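Local coordinates for DinB-like domain-containing protein (Thermus thermophilus, PDB 2YQY) that is of unknown function but belongs to the DinB superfamily and folds as a four-helix bundle with an exposed histidine triad, at residues Lys22-Leu25 and Ala26-Glu30. Numbering follows the deposited sequence.
Sequences KALL and ALLRE
Ala26 N donates to Lys22 O over 3.1 Å, the first of four consecutive i to i+4 bonds that tie Lys22-Leu25 to Ala26-Glu30 within one continuous helix. The Ala26 methyl rests against the same Lys22 oxygen. One residue on, Leu27 N reaches Ala23 O at 3.0 Å, nearly straight at 169°; Leu27 CB rests against that oxygen too, and its side chain also touches Trp35 of helix 33-36 and Gln164 of helix 153-165. Leu28 adds a side-chain contact to the backbone one: its N bonds to Leu24 O at 3.0 Å, and its CD1 lies 4.0 Å from Leu24 CG, the two branched ends crossing at a slant. The two first torsions differ, Leu24 having CG anti to its backbone N (chi1 175°) and Leu28 anti to its carbonyl carbon (chi1 -64°), which brings CD1 of Leu28 up to the Leu24 branch. Leu24 also touches Glu156, part of a possible HExxH pattern on helix 153-165, and Leu28 touches Leu106 and Leu113 of helix 106-126. Trimming Leu28 back to an alanine here is likely to open a gap between Leu24 and those two leucines. Arg29 N makes the fourth bond, to Leu25 O at 3.0 Å; the two side chains lie side by side, pointing the same way, with Leu25 CB over one face of the guanidinium, 3.7 Å from NH1. The whole is the amphipathic spacing of a bundle helix, with Leu24 and Leu28 turned into the core of the DinB-like four-helix bundle and Lys22 and Arg29 exposed.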
loop_
_atom_site.group_PDB
_atom_site.type_symbol
_atom_site.label_atom_id
_atom_site.label_comp_id
_atom_site.label_asym_id
_atom_site.label_seq_id
_atom_site.Cartn_x
_atom_site.Cartn_y
_atom_site.Cartn_z
ATOM N N LYS A 22 4.234 -2.543 -9.569
ATOM C CA LYS A 22 4.382 -2.482 -11.026
ATOM C C LYS A 22 3.016 -2.692 -11.729
ATOM O O LYS A 22 2.659 -1.961 -12.644
ATOM C CB LYS A 22 5.421 -3.505 -11.503
ATOM C CG LYS A 22 6.793 -3.279 -10.884
ATOM C CD LYS A 22 7.788 -4.384 -11.191
ATOM C CE LYS A 22 9.146 -4.098 -10.558
ATOM N NZ LYS A 22 9.957 -5.341 -10.470
ATOM N N ALA A 23 2.265 -3.698 -11.275
ATOM C CA ALA A 23 0.961 -4.050 -11.840
ATOM C C ALA A 23 -0.022 -2.872 -11.671
ATOM O O ALA A 23 -0.710 -2.481 -12.609
ATOM C CB ALA A 23 0.435 -5.338 -11.187
ATOM N N LEU A 24 -0.065 -2.296 -10.471
ATOM C CA LEU A 24 -0.939 -1.157 -10.201
ATOM C C LEU A 24 -0.591 0.057 -11.060
ATOM O O LEU A 24 -1.481 0.686 -11.632
ATOM C CB LEU A 24 -0.891 -0.761 -8.694
ATOM C CG LEU A 24 -1.704 0.508 -8.350
ATOM C CD1 LEU A 24 -3.181 0.300 -8.671
ATOM C CD2 LEU A 24 -1.558 0.885 -6.865
ATOM N N LEU A 25 0.687 0.432 -11.092
ATOM C CA LEU A 25 1.079 1.632 -11.838
ATOM C C LEU A 25 0.747 1.497 -13.318
ATOM O O LEU A 25 0.288 2.471 -13.930
ATOM C CB LEU A 25 2.556 1.963 -11.658
ATOM C CG LEU A 25 3.002 2.363 -10.261
ATOM C CD1 LEU A 25 4.495 2.662 -10.301
ATOM C CD2 LEU A 25 2.216 3.564 -9.748
ATOM N N ALA A 26 0.951 0.292 -13.875
ATOM C CA ALA A 26 0.681 0.027 -15.310
ATOM C C ALA A 26 -0.833 0.091 -15.627
ATOM O O ALA A 26 -1.255 0.696 -16.621
ATOM C CB ALA A 26 1.277 -1.332 -15.724
ATOM N N LEU A 27 -1.633 -0.538 -14.771
ATOM C CA LEU A 27 -3.088 -0.442 -14.831
ATOM C C LEU A 27 -3.561 1.016 -14.844
ATOM O O LEU A 27 -4.369 1.407 -15.717
ATOM C CB LEU A 27 -3.727 -1.223 -13.671
ATOM C CG LEU A 27 -5.249 -1.178 -13.583
ATOM C CD1 LEU A 27 -5.843 -2.402 -12.823
ATOM C CD2 LEU A 27 -5.725 0.146 -12.951
ATOM N N LEU A 28 -3.061 1.830 -13.899
ATOM C CA LEU A 28 -3.478 3.252 -13.855
ATOM C C LEU A 28 -3.073 4.033 -15.117
ATOM O O LEU A 28 -3.879 4.805 -15.650
ATOM C CB LEU A 28 -2.943 3.958 -12.618
ATOM C CG LEU A 28 -3.444 3.461 -11.251
ATOM C CD1 LEU A 28 -2.558 4.035 -10.135
ATOM C CD2 LEU A 28 -4.940 3.791 -11.030
ATOM N N ARG A 29 -1.826 3.846 -15.564
ATOM C CA ARG A 29 -1.279 4.557 -16.724
ATOM C C ARG A 29 -1.910 4.132 -18.056
ATOM O O ARG A 29 -1.906 4.894 -19.011
ATOM C CB ARG A 29 0.237 4.381 -16.804
ATOM C CG ARG A 29 1.014 5.237 -15.836
ATOM C CD ARG A 29 2.463 4.767 -15.758
ATOM N NE ARG A 29 3.238 5.513 -14.764
ATOM C CZ ARG A 29 4.253 5.015 -14.057
ATOM N NH1 ARG A 29 4.641 3.748 -14.211
ATOM N NH2 ARG A 29 4.878 5.784 -13.178
ATOM N N GLU A 30 -2.434 2.913 -18.121
ATOM C CA GLU A 30 -3.015 2.400 -19.360
ATOM C C GLU A 30 -4.536 2.538 -19.399
ATOM O O GLU A 30 -5.139 2.386 -20.449
ATOM C CB GLU A 30 -2.573 0.953 -19.601
ATOM C CG GLU A 30 -1.060 0.815 -19.757
ATOM C CD GLU A 30 -0.561 -0.627 -19.683
ATOM O OE1 GLU A 30 -1.385 -1.559 -19.697
ATOM O OE2 GLU A 30 0.665 -0.830 -19.613
#